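Local structure of conserved hypothetical protein (Pseudomonas aeruginosa PAO1, 1TE5) at residues Q110-Q115 with Y164-F170; R193-F197 with D218-T222. The protein probably acts as a class-II (Ntn-type) glutamine amidotransferase, releasing ammonia from glutamine for transfer to an acceptor that is not known. All blocks are in the same frame, centred on the assembly; numbering follows the deposited sequence.

Interaction 1 (Q110-Q115 with Y164-F170); sequences QLADFQ and YRKKGVF
Two backbone hydrogen bonds pin the extended residues Gln110-Ala112 to the chain just beyond a helix. The stronger is nearly straight: Ala112 N donates to Lys167 O at 2.7 Å. The second, Val169 N to Gln110 O at 3.0 Å, is weak, its angle being only 126°. Between them Leu111 lies opposite Gly168 in a single beta bridge, their CA atoms 4.4 Å apart. Glycine suits this site twice over: phi/psi of 152/-167 would jam a CB against the preceding carbonyl, and that CB would also fall 1.9 Å from Gln110 O. Instead Gly168 CA makes a CA-H...O contact with Gln110 O at 3.2 Å. At Asp113 the backbone turns (phi/psi 48/51), bringing Phe114 beside Tyr164. The t rotamer of Phe114 (chi1 -169°) sets the ring edge against the face of Tyr164 in an offset edge-to-face pair, centroids 5.2 Å apart and planes at 87°. The extended Lys167 side chain runs past Phe114, with CD 3.5 Å from Asp113 O, while Leu111 (mt) sends CD2 to within 3.5 Å of Tyr164 O and 4.2 Å of Phe170 CD1. The bridge ties the loop after strand 101-108 to the connection from helix 150-165 to strand 171-175, in a probable Ntn-type fold. Helix 128-143 flanks it, Ala132 touching Phe114 and Phe170 and Asp135 hydrogen-bonded to Tyr164 OH.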
loop_
_atom_site.group_PDB
_atom_site.type_symbol
_atom_site.label_atom_id
_atom_site.label_comp_id
_atom_site.label_asym_id
_atom_site.label_seq_id
_atom_site.Cartn_x
_atom_site.Cartn_y
_atom_site.Cartn_z
ATOM N N GLN A 110 -18.954 15.267 1.049
ATOM C CA GLN A 110 -19.201 15.327 -0.389
ATOM C C GLN A 110 -18.898 16.707 -0.969
ATOM O O GLN A 110 -19.222 17.730 -0.361
ATOM C CB GLN A 110 -20.657 14.963 -0.681
ATOM C CG GLN A 110 -21.113 13.653 -0.066
ATOM C CD GLN A 110 -22.581 13.387 -0.311
ATOM O OE1 GLN A 110 -23.378 14.318 -0.439
ATOM N NE2 GLN A 110 -22.947 12.110 -0.388
ATOM N N LEU A 111 -18.300 16.724 -2.158
ATOM C CA LEU A 111 -17.949 17.971 -2.837
ATOM C C LEU A 111 -18.737 18.141 -4.130
ATOM O O LEU A 111 -18.745 17.249 -4.980
ATOM C CB LEU A 111 -16.452 17.998 -3.147
ATOM C CG LEU A 111 -15.518 17.769 -1.955
ATOM C CD1 LEU A 111 -14.075 17.773 -2.420
ATOM C CD2 LEU A 111 -15.742 18.830 -0.893
ATOM N N ALA A 112 -19.401 19.281 -4.277
ATOM C CA ALA A 112 -20.195 19.558 -5.469
ATOM C C ALA A 112 -19.444 20.448 -6.449
ATOM O O ALA A 112 -18.762 21.393 -6.045
ATOM C CB ALA A 112 -21.512 20.207 -5.085
ATOM N N ASP A 113 -19.600 20.157 -7.738
ATOM C CA ASP A 113 -18.945 20.919 -8.801
ATOM C C ASP A 113 -17.454 21.118 -8.509
ATOM O O ASP A 113 -16.941 22.242 -8.534
ATOM C CB ASP A 113 -19.640 22.275 -8.983
ATOM C CG ASP A 113 -19.211 22.987 -10.259
ATOM O OD1 ASP A 113 -18.411 23.950 -10.177
ATOM O OD2 ASP A 113 -19.683 22.580 -11.346
ATOM N N PHE A 114 -16.776 20.017 -8.202
ATOM C CA PHE A 114 -15.353 20.049 -7.903
ATOM C C PHE A 114 -14.605 19.588 -9.143
ATOM O O PHE A 114 -14.747 18.442 -9.572
ATOM C CB PHE A 114 -15.044 19.138 -6.717
ATOM C CG PHE A 114 -13.656 19.304 -6.175
ATOM C CD1 PHE A 114 -12.771 18.234 -6.169
ATOM C CD2 PHE A 114 -13.227 20.539 -5.692
ATOM C CE1 PHE A 114 -11.476 18.388 -5.692
ATOM C CE2 PHE A 114 -11.931 20.704 -5.211
ATOM C CZ PHE A 114 -11.053 19.628 -5.212
ATOM N N GLN A 115 -13.791 20.476 -9.706
ATOM C CA GLN A 115 -13.039 20.179 -10.928
ATOM C C GLN A 115 -11.635 20.796 -10.957
ATOM O O GLN A 115 -11.323 21.626 -11.816
ATOM C CB GLN A 115 -13.848 20.645 -12.146
ATOM C CG GLN A 115 -14.753 21.880 -11.901
ATOM C CD GLN A 115 -13.988 23.165 -11.562
ATOM O OE1 GLN A 115 -13.857 24.060 -12.406
ATOM N NE2 GLN A 115 -13.506 23.268 -10.317
ATOM N N TYR A 164 -11.980 23.824 -0.483
ATOM C CA TYR A 164 -12.762 22.612 -0.682
ATOM C C TYR A 164 -14.072 22.655 0.108
ATOM O O TYR A 164 -15.100 22.190 -0.378
ATOM C CB TYR A 164 -11.947 21.373 -0.288
ATOM C CG TYR A 164 -10.630 21.213 -1.018
ATOM C CD1 TYR A 164 -10.445 21.738 -2.294
ATOM C CD2 TYR A 164 -9.559 20.561 -0.415
ATOM C CE1 TYR A 164 -9.218 21.622 -2.948
ATOM C CE2 TYR A 164 -8.334 20.438 -1.058
ATOM C CZ TYR A 164 -8.168 20.975 -2.321
ATOM O OH TYR A 164 -6.943 20.905 -2.941
ATOM N N ARG A 165 -14.029 23.206 1.319
ATOM C CA ARG A 165 -15.226 23.291 2.155
ATOM C C ARG A 165 -16.260 24.267 1.588
ATOM O O ARG A 165 -17.426 24.259 1.983
ATOM C CB ARG A 165 -14.860 23.638 3.608
ATOM C CG ARG A 165 -14.652 25.111 3.928
ATOM C CD ARG A 165 -13.841 25.238 5.215
ATOM N NE ARG A 165 -14.273 26.325 6.094
ATOM C CZ ARG A 165 -15.309 26.243 6.927
ATOM N NH1 ARG A 165 -15.627 27.275 7.697
ATOM N NH2 ARG A 165 -16.040 25.135 6.977
ATOM N N LYS A 166 -15.822 25.120 0.669
ATOM C CA LYS A 166 -16.712 26.076 0.024
ATOM C C LYS A 166 -17.589 25.331 -0.993
ATOM O O LYS A 166 -18.623 25.844 -1.427
ATOM C CB LYS A 166 -15.891 27.202 -0.634
ATOM C CG LYS A 166 -16.664 28.144 -1.562
ATOM C CD LYS A 166 -16.586 27.676 -3.018
ATOM C CE LYS A 166 -17.507 28.467 -3.936
ATOM N NZ LYS A 166 -17.469 27.912 -5.324
ATOM N N LYS A 167 -17.181 24.118 -1.361
ATOM C CA LYS A 167 -17.938 23.304 -2.313
ATOM C C LYS A 167 -18.625 22.079 -1.701
ATOM O O LYS A 167 -19.197 21.260 -2.423
ATOM C CB LYS A 167 -17.047 22.878 -3.482
ATOM C CG LYS A 167 -16.774 23.995 -4.473
ATOM C CD LYS A 167 -15.795 23.571 -5.553
ATOM C CE LYS A 167 -15.428 24.748 -6.457
ATOM N NZ LYS A 167 -14.282 24.435 -7.368
ATOM N N GLY A 168 -18.601 21.973 -0.376
ATOM C CA GLY A 168 -19.225 20.843 0.290
ATOM C C GLY A 168 -18.589 20.502 1.626
ATOM O O GLY A 168 -17.850 21.310 2.188
ATOM N N VAL A 169 -18.917 19.326 2.162
ATOM C CA VAL A 169 -18.362 18.869 3.435
ATOM C C VAL A 169 -16.942 18.359 3.221
ATOM O O VAL A 169 -16.713 17.487 2.376
ATOM C CB VAL A 169 -19.195 17.708 4.044
ATOM C CG1 VAL A 169 -18.538 17.201 5.334
ATOM C CG2 VAL A 169 -20.626 18.158 4.313
ATOM N N PHE A 170 -15.993 18.890 3.985
ATOM C CA PHE A 170 -14.618 18.446 3.852
ATOM C C PHE A 170 -13.911 18.168 5.171
ATOM O O PHE A 170 -13.158 18.998 5.672
ATOM C CB PHE A 170 -13.800 19.424 3.007
ATOM C CG PHE A 170 -12.479 18.860 2.547
ATOM C CD1 PHE A 170 -12.432 17.896 1.545
ATOM C CD2 PHE A 170 -11.284 19.280 3.125
ATOM C CE1 PHE A 170 -11.219 17.359 1.126
ATOM C CE2 PHE A 170 -10.070 18.750 2.715
ATOM C CZ PHE A 170 -10.036 17.788 1.715
#

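Interaction 2 (R193-F197 with D218-T222); sequences RRAPF and DDVVT
Arg193-Arg194 and Val220-Val221, all extended, are paired ends of neighbouring antiparallel strands in a sheet of the probable Ntn-type amidotransferase fold. Arg193 and Val221 form a hydrogen-bonded pair (Arg193 N to Val221 O 2.9 Å, Val221 N to Arg193 O 3.1 Å; CA-CA 5.4 Å). Arg194 and Val220 form the adjoining non-hydrogen-bonded pair, with CA-CA 4.7 Å. The pairing continues past the strand through Ala195 N to Asp219 O at 2.9 Å; the chain then turns at the cis peptide before Pro196, and the CA-to-CB bond of Phe197 points toward 218-222. On the face carrying Arg193 and Val221, the Phe197 ring (chi1 p) lies against Val221 and the CB of Asp219, and Arg193 (chi1 m, chi2 t, chi3 p) brings NH2 to 3.6 Å from Val221 CG2. The other face carries Arg194 and Val220; the Arg194 guanidinium sets one face over Val220 CG1 and makes a salt bridge to Glu250. Asp219 hydrogen-bonds Thr216 and Thr215 in the approaching loop. The tightest apolar approach is Phe197 CZ to Val221 CG1, 3.4 Å.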
loop_
_atom_site.group_PDB
_atom_site.type_symbol
_atom_site.label_atom_id
_atom_site.label_comp_id
_atom_site.label_asym_id
_atom_site.label_seq_id
_atom_site.Cartn_x
_atom_site.Cartn_y
_atom_site.Cartn_z
ATOM N N ARG A 193 -4.766 10.960 25.716
ATOM C CA ARG A 193 -4.611 10.166 26.920
ATOM C C ARG A 193 -3.152 10.225 27.340
ATOM O O ARG A 193 -2.266 9.923 26.550
ATOM C CB ARG A 193 -5.049 8.725 26.647
ATOM C CG ARG A 193 -6.536 8.607 26.300
ATOM C CD ARG A 193 -6.871 7.309 25.581
ATOM N NE ARG A 193 -6.594 6.122 26.386
ATOM C CZ ARG A 193 -5.769 5.143 26.018
ATOM N NH1 ARG A 193 -5.583 4.095 26.814
ATOM N NH2 ARG A 193 -5.114 5.213 24.863
ATOM N N ARG A 194 -2.903 10.664 28.569
ATOM C CA ARG A 194 -1.543 10.775 29.083
ATOM C C ARG A 194 -1.224 9.730 30.131
ATOM O O ARG A 194 -2.022 9.487 31.026
ATOM C CB ARG A 194 -1.336 12.165 29.669
ATOM C CG ARG A 194 -1.470 13.235 28.632
ATOM C CD ARG A 194 -1.736 14.598 29.214
ATOM N NE ARG A 194 -1.986 15.546 28.135
ATOM C CZ ARG A 194 -1.060 15.941 27.270
ATOM N NH1 ARG A 194 -1.372 16.798 26.309
ATOM N NH2 ARG A 194 0.187 15.501 27.386
ATOM N N ALA A 195 -0.049 9.123 30.025
ATOM C CA ALA A 195 0.373 8.106 30.978
ATOM C C ALA A 195 0.371 8.687 32.388
ATOM O O ALA A 195 0.749 9.843 32.595
ATOM C CB ALA A 195 1.751 7.584 30.623
ATOM N N PRO A 196 -0.070 7.895 33.379
ATOM C CA PRO A 196 -0.545 6.520 33.212
ATOM C C PRO A 196 -2.011 6.438 32.776
ATOM O O PRO A 196 -2.844 7.270 33.161
ATOM C CB PRO A 196 -0.368 5.945 34.608
ATOM C CG PRO A 196 -0.792 7.100 35.462
ATOM C CD PRO A 196 -0.105 8.289 34.800
ATOM N N PHE A 197 -2.301 5.442 31.950
ATOM C CA PHE A 197 -3.653 5.203 31.476
ATOM C C PHE A 197 -3.864 3.697 31.317
ATOM O O PHE A 197 -2.910 2.951 31.108
ATOM C CB PHE A 197 -3.937 5.971 30.173
ATOM C CG PHE A 197 -2.925 5.749 29.083
ATOM C CD1 PHE A 197 -2.819 4.521 28.440
ATOM C CD2 PHE A 197 -2.104 6.784 28.668
ATOM C CE1 PHE A 197 -1.916 4.330 27.405
ATOM C CE2 PHE A 197 -1.193 6.603 27.627
ATOM C CZ PHE A 197 -1.101 5.373 26.998
ATOM N N ASP A 218 5.796 8.105 30.120
ATOM C CA ASP A 218 5.708 9.349 29.361
ATOM C C ASP A 218 4.869 9.225 28.098
ATOM O O ASP A 218 4.968 10.062 27.210
ATOM C CB ASP A 218 7.106 9.851 28.986
ATOM C CG ASP A 218 8.057 9.862 30.162
ATOM O OD1 ASP A 218 9.021 9.067 30.151
ATOM O OD2 ASP A 218 7.829 10.659 31.095
ATOM N N ASP A 219 4.039 8.191 28.022
ATOM C CA ASP A 219 3.188 7.994 26.856
ATOM C C ASP A 219 2.112 9.067 26.679
ATOM O O ASP A 219 1.523 9.563 27.643
ATOM C CB ASP A 219 2.493 6.637 26.923
ATOM C CG ASP A 219 3.416 5.485 26.616
ATOM O OD1 ASP A 219 2.896 4.402 26.274
ATOM O OD2 ASP A 219 4.652 5.647 26.705
ATOM N N VAL A 220 1.863 9.417 25.428
ATOM C CA VAL A 220 0.824 10.374 25.078
ATOM C C VAL A 220 0.253 9.840 23.766
ATOM O O VAL A 220 0.985 9.665 22.788
ATOM C CB VAL A 220 1.361 11.829 24.869
ATOM C CG1 VAL A 220 0.214 12.769 24.464
ATOM C CG2 VAL A 220 2.031 12.345 26.125
ATOM N N VAL A 221 -1.028 9.485 23.783
ATOM C CA VAL A 221 -1.686 8.970 22.590
ATOM C C VAL A 221 -3.024 9.658 22.377
ATOM O O VAL A 221 -3.858 9.714 23.280
ATOM C CB VAL A 221 -1.806 7.406 22.603
ATOM C CG1 VAL A 221 -1.288 6.825 23.902
ATOM C CG2 VAL A 221 -3.227 6.958 22.336
ATOM N N THR A 222 -3.197 10.196 21.175
ATOM C CA THR A 222 -4.407 10.905 20.794
ATOM C C THR A 222 -5.186 10.176 19.724
ATOM O O THR A 222 -4.624 9.713 18.736
ATOM C CB THR A 222 -4.079 12.299 20.273
ATOM O OG1 THR A 222 -3.566 13.083 21.349
ATOM C CG2 THR A 222 -5.321 12.981 19.688
#

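In the fold
Followed from the N terminus, the chain leaves strand 101-108 and enters interaction 1, which closes a largely helical excursion: helices 128-143 and 150-165 lie between its two segments. Strand 171-175 then pairs beside strand 101-108 in the six-stranded sheet, so the contact marks the return to that sheet. Interaction 2 opens only afterwards, in series and without nesting or crossing. It closes a shorter excursion with no helix, through strands 200-203 and 207-211 of the four-stranded sheet, and joins neighbouring strands 188-194 and 220-225 of the seven-stranded sheet. The two lie on opposite sides of the chain's centre, about 36 Å between their own centres.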